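Local coordinates for protein CaaX farnesyltransferase alpha subunit Ram2 (Aspergillus fumigatus, PDB 4L9P) that forms, together with a beta subunit, a prenyltransferase that probably attaches farnesyl groups to proteins ending in a CaaX motif, at residues W279-F282 and A283-F286; I307-L310 and A311-A315. The protein carries 1 engineered substitution. One frame throughout, in Å; residues are numbered along the deposited sequence.

Contact 1. Residues W279-F282 and A283-F286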
loop_
_atom_site.group_PDB
_atom_site.type_symbol
_atom_site.label_atom_id
_atom_site.label_comp_id
_atom_site.label_asym_id
_atom_site.label_seq_id
_atom_site.Cartn_x
_atom_site.Cartn_y
_atom_site.Cartn_z
ATOM N N TRP A 279 -4.476 3.565 -32.531
ATOM C CA TRP A 279 -5.379 4.623 -32.094
ATOM C C TRP A 279 -4.889 6.040 -32.411
ATOM O O TRP A 279 -5.339 6.996 -31.809
ATOM C CB TRP A 279 -5.629 4.531 -30.584
ATOM C CG TRP A 279 -6.664 3.517 -30.217
ATOM C CD1 TRP A 279 -7.161 2.448 -30.961
ATOM C CD2 TRP A 279 -7.388 3.538 -29.007
ATOM N NE1 TRP A 279 -8.154 1.805 -30.229
ATOM C CE2 TRP A 279 -8.306 2.456 -29.029
ATOM C CE3 TRP A 279 -7.358 4.388 -27.900
ATOM C CZ2 TRP A 279 -9.179 2.187 -27.956
ATOM C CZ3 TRP A 279 -8.203 4.149 -26.847
ATOM C CH2 TRP A 279 -9.145 3.071 -26.888
ATOM N N LYS A 280 -3.994 6.176 -33.388
ATOM C CA LYS A 280 -3.417 7.483 -33.650
ATOM C C LYS A 280 -4.498 8.482 -34.048
ATOM O O LYS A 280 -4.553 9.574 -33.523
ATOM C CB LYS A 280 -2.333 7.373 -34.715
ATOM C CG LYS A 280 -1.545 8.662 -34.958
ATOM C CD LYS A 280 -0.522 8.452 -36.060
ATOM C CE LYS A 280 0.083 9.774 -36.460
ATOM N NZ LYS A 280 0.902 9.624 -37.684
ATOM N N ASP A 281 -5.389 8.086 -34.943
ATOM C CA ASP A 281 -6.382 9.027 -35.421
ATOM C C ASP A 281 -7.410 9.300 -34.334
ATOM O O ASP A 281 -7.873 10.429 -34.185
ATOM C CB ASP A 281 -7.071 8.441 -36.634
ATOM C CG ASP A 281 -6.209 8.471 -37.855
ATOM O OD1 ASP A 281 -5.264 9.291 -37.920
ATOM O OD2 ASP A 281 -6.508 7.673 -38.772
ATOM N N PHE A 282 -7.789 8.266 -33.581
ATOM C CA PHE A 282 -8.720 8.467 -32.484
ATOM C C PHE A 282 -8.118 9.485 -31.485
ATOM O O PHE A 282 -8.802 10.403 -31.055
ATOM C CB PHE A 282 -8.981 7.138 -31.770
ATOM C CG PHE A 282 -9.932 7.235 -30.611
ATOM C CD1 PHE A 282 -11.271 7.467 -30.842
ATOM C CD2 PHE A 282 -9.491 7.036 -29.293
ATOM C CE1 PHE A 282 -12.178 7.528 -29.825
ATOM C CE2 PHE A 282 -10.397 7.107 -28.233
ATOM C CZ PHE A 282 -11.759 7.339 -28.513
ATOM N N ALA A 283 -6.851 9.311 -31.107
ATOM C CA ALA A 283 -6.207 10.221 -30.157
ATOM C C ALA A 283 -6.162 11.631 -30.745
ATOM O O ALA A 283 -6.474 12.581 -30.058
ATOM C CB ALA A 283 -4.787 9.744 -29.806
ATOM N N ARG A 284 -5.795 11.765 -32.024
ATOM C CA ARG A 284 -5.763 13.093 -32.648
ATOM C C ARG A 284 -7.121 13.783 -32.611
ATOM O O ARG A 284 -7.187 15.027 -32.631
ATOM C CB ARG A 284 -5.346 12.981 -34.113
ATOM C CG ARG A 284 -3.954 12.478 -34.342
ATOM C CD ARG A 284 -3.627 12.421 -35.856
ATOM N NE ARG A 284 -2.933 13.639 -36.248
ATOM C CZ ARG A 284 -3.280 14.488 -37.230
ATOM N NH1 ARG A 284 -4.365 14.294 -37.988
ATOM N NH2 ARG A 284 -2.524 15.565 -37.445
ATOM N N SER A 285 -8.214 13.013 -32.633
ATOM C CA SER A 285 -9.542 13.642 -32.645
ATOM C C SER A 285 -9.829 14.502 -31.393
ATOM O O SER A 285 -10.760 15.312 -31.418
ATOM C CB SER A 285 -10.664 12.613 -32.869
ATOM O OG SER A 285 -10.880 11.773 -31.734
ATOM N N PHE A 286 -9.054 14.319 -30.317
ATOM C CA PHE A 286 -9.255 15.074 -29.082
ATOM C C PHE A 286 -8.306 16.260 -29.004
ATOM O O PHE A 286 -8.293 16.985 -28.006
ATOM C CB PHE A 286 -9.072 14.177 -27.843
ATOM C CG PHE A 286 -10.034 13.046 -27.809
ATOM C CD1 PHE A 286 -11.330 13.238 -27.386
ATOM C CD2 PHE A 286 -9.669 11.799 -28.299
ATOM C CE1 PHE A 286 -12.274 12.138 -27.410
ATOM C CE2 PHE A 286 -10.564 10.733 -28.331
ATOM C CZ PHE A 286 -11.869 10.901 -27.874
#
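Phe282 and Phe286, one turn apart, make an edge-to-face (T-shaped) pair on the short helical segment 280-284 and the residues after it. From CB outward, the Phe282 side chain first skirts its own chain: CB lies 3.1 Å from the backbone N of Ala283, and CG and CD2 remain near that nitrogen. CG is anti to the backbone N (chi1 180°), which carries the ring beside its own carbonyl carbon and over toward the next turn. CD2 then rests over one face of the Trp279 indole. Farther out the phenyl ring receives the edge of Phe286 on one face, off centre toward the rim: CE2 of Phe286 comes to 3.6 Å from CZ at the tip of Phe282, and CE1 meets both CE2 and CZ of the same partner. With the ring planes 82° apart and the centroids separated by 5.0 Å, the pair is almost perpendicular.

Ser285 works on the same turn. Its OG donates to Phe282 O at 2.6 Å, a short bond that also leaves the hydroxyl over a face of the Phe286 ring. The hydroxyl supplies the main bond to this carbonyl; Ser285 N, which donates to Asp281 O, adds only a weak second one. The regular helical bonds, Ala283 N to Trp279 O and Arg284 N to Lys280 O, are both 2.9 Å long. On the outer side, Asp281 OD1 stays 5.1 Å from Arg284 NH1, and any attraction between them is probably weak and long-range.

Among its neighbours, this turn is wedged between two helices. Gln249 and Ile252 of helix 238-254 meet the aromatic side chains, whereas Leu310 of helix 304-317 packs on Ala283 and Arg284.

Contact 2. Residues I307-L310 and A311-A315; sequences IEWL and ADVYA
In Trp309, CG is anti to the backbone N (chi1 -165°), which brings the pyrrole side of the indole up to Val313, one turn on. CG2 of Val313 lies 3.7 Å from Trp309 CD1 and 3.9 Å from NE1, approaching the ring obliquely, while the same methyl also rests on Trp309 O. Tyr314 is set differently: its CG turns back beside its own N (chi1 -75°), and the ring leans back over the preceding turn, its hydroxyl reaching toward Lys280 of helix 280-284. CD2 of Tyr314 comes within 3.1 Å of Leu310 O, and CE2 touches Leu310 CB more loosely, at 4.2 Å. Both are i to i+4 pairs on an alpha-helix, which widens to a pi-type turn at 313-315.

Beneath these side chains runs an unbroken series of helical bonds. Ala311 N, Asp312 N, Val313 N and Tyr314 N donate in turn to the carbonyls of Ile307, Glu308, Trp309 and Leu310. The Val313 bond, 2.9 Å from N to Trp309 O, is the one with its donor in the carbonyl plane.

Around the helix, Ile307 packs on Met330 and Leu334 of helix 323-338, and Glu308 meets Pro343 of the beta subunit chain. The polar ends of Trp309 and Asp312 are bonded to other parts of the chain: Trp309 NE1 donates to Leu276 O, which, with the stack on Trp279, helps to fix the rotation of the buried indole, and Asp312 makes salt bridges through OD2 to Arg266 and through OD1 to Arg349.

These two arginines probably favour the ionised form of Asp312 and offset any repulsion from Glu308, whose OE2 is 5.0 Å from Asp312 OD2; elsewhere the contact rests on apolar packing and backbone bonds.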
loop_
_atom_site.group_PDB
_atom_site.type_symbol
_atom_site.label_atom_id
_atom_site.label_comp_id
_atom_site.label_asym_id
_atom_site.label_seq_id
_atom_site.Cartn_x
_atom_site.Cartn_y
_atom_site.Cartn_z
ATOM N N ILE A 307 -3.118 13.373 -25.548
ATOM C CA ILE A 307 -1.802 13.975 -25.808
ATOM C C ILE A 307 -0.706 12.985 -25.408
ATOM O O ILE A 307 0.294 12.803 -26.162
ATOM C CB ILE A 307 -1.609 15.297 -25.009
ATOM C CG1 ILE A 307 -2.696 16.316 -25.358
ATOM C CG2 ILE A 307 -0.214 15.899 -25.218
ATOM C CD1 ILE A 307 -2.589 17.565 -24.515
ATOM N N GLU A 308 -0.848 12.307 -24.248
ATOM C CA GLU A 308 0.190 11.349 -23.850
ATOM C C GLU A 308 0.248 10.166 -24.811
ATOM O O GLU A 308 1.328 9.649 -25.137
ATOM C CB GLU A 308 -0.137 10.847 -22.471
ATOM C CG GLU A 308 0.958 9.914 -21.940
ATOM C CD GLU A 308 0.541 9.392 -20.590
ATOM O OE1 GLU A 308 -0.690 9.504 -20.280
ATOM O OE2 GLU A 308 1.398 8.872 -19.838
ATOM N N TRP A 309 -0.920 9.755 -25.304
ATOM C CA TRP A 309 -0.970 8.673 -26.286
ATOM C C TRP A 309 -0.187 9.058 -27.537
ATOM O O TRP A 309 0.637 8.268 -28.050
ATOM C CB TRP A 309 -2.426 8.399 -26.660
ATOM C CG TRP A 309 -2.630 7.113 -27.373
ATOM C CD1 TRP A 309 -2.302 6.821 -28.661
ATOM C CD2 TRP A 309 -3.211 5.933 -26.819
ATOM N NE1 TRP A 309 -2.664 5.516 -28.950
ATOM C CE2 TRP A 309 -3.210 4.949 -27.824
ATOM C CE3 TRP A 309 -3.739 5.616 -25.547
ATOM C CZ2 TRP A 309 -3.723 3.667 -27.608
ATOM C CZ3 TRP A 309 -4.258 4.341 -25.327
ATOM C CH2 TRP A 309 -4.247 3.385 -26.351
ATOM N N LEU A 310 -0.443 10.277 -28.026
ATOM C CA LEU A 310 0.295 10.772 -29.205
ATOM C C LEU A 310 1.809 10.866 -28.946
ATOM O O LEU A 310 2.601 10.549 -29.833
ATOM C CB LEU A 310 -0.277 12.120 -29.676
ATOM C CG LEU A 310 -1.680 11.945 -30.256
ATOM C CD1 LEU A 310 -2.385 13.281 -30.486
ATOM C CD2 LEU A 310 -1.734 11.035 -31.509
ATOM N N ALA A 311 2.221 11.286 -27.750
ATOM C CA ALA A 311 3.635 11.396 -27.480
ATOM C C ALA A 311 4.254 10.024 -27.645
ATOM O O ALA A 311 5.336 9.890 -28.191
ATOM C CB ALA A 311 3.847 11.887 -26.078
ATOM N N ASP A 312 3.583 8.993 -27.106
ATOM C CA ASP A 312 4.128 7.639 -27.218
ATOM C C ASP A 312 4.130 7.103 -28.646
ATOM O O ASP A 312 5.109 6.439 -29.055
ATOM C CB ASP A 312 3.393 6.659 -26.294
ATOM C CG ASP A 312 3.672 6.926 -24.831
ATOM O OD1 ASP A 312 4.703 7.557 -24.485
ATOM O OD2 ASP A 312 2.872 6.476 -23.996
ATOM N N VAL A 313 3.042 7.352 -29.400
ATOM C CA VAL A 313 3.013 6.936 -30.802
ATOM C C VAL A 313 4.189 7.548 -31.586
ATOM O O VAL A 313 4.892 6.845 -32.330
ATOM C CB VAL A 313 1.674 7.326 -31.465
ATOM C CG1 VAL A 313 1.778 7.256 -32.988
ATOM C CG2 VAL A 313 0.538 6.415 -30.937
ATOM N N TYR A 314 4.422 8.845 -31.411
ATOM C CA TYR A 314 5.464 9.522 -32.204
ATOM C C TYR A 314 6.856 9.123 -31.716
ATOM O O TYR A 314 7.815 9.069 -32.503
ATOM C CB TYR A 314 5.282 11.033 -32.111
ATOM C CG TYR A 314 4.126 11.513 -32.954
ATOM C CD1 TYR A 314 4.122 11.310 -34.343
ATOM C CD2 TYR A 314 3.056 12.182 -32.385
ATOM C CE1 TYR A 314 3.038 11.752 -35.127
ATOM C CE2 TYR A 314 1.976 12.605 -33.153
ATOM C CZ TYR A 314 1.965 12.375 -34.503
ATOM O OH TYR A 314 0.894 12.811 -35.236
ATOM N N ALA A 315 6.983 8.867 -30.413
ATOM C CA ALA A 315 8.274 8.500 -29.828
ATOM C C ALA A 315 8.701 7.066 -30.183
ATOM O O ALA A 315 9.879 6.761 -30.426
ATOM C CB ALA A 315 8.182 8.610 -28.299
#

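In the fold
Along the chain the two contacts follow in series: contact 1 is complete at residue 286 before contact 2 opens at 307, so they neither nest nor cross. Each is local, linking residues about one turn apart: contact 1 spans helix 280-284 and its flanking residues, contact 2 lies within helix 304-317, and a partly unmodelled linker runs between them. Their centres are about 10 Å apart, and the two helices meet directly: the Trp279 and Trp309 rings stack, and Lys280 CE lies 3.4 Å from Tyr314 OH. Through this junction helix 238-254, beside contact 1, is joined to helices 259-272 and 323-338, beside contact 2, toward the C-terminal end of this all-helical subunit.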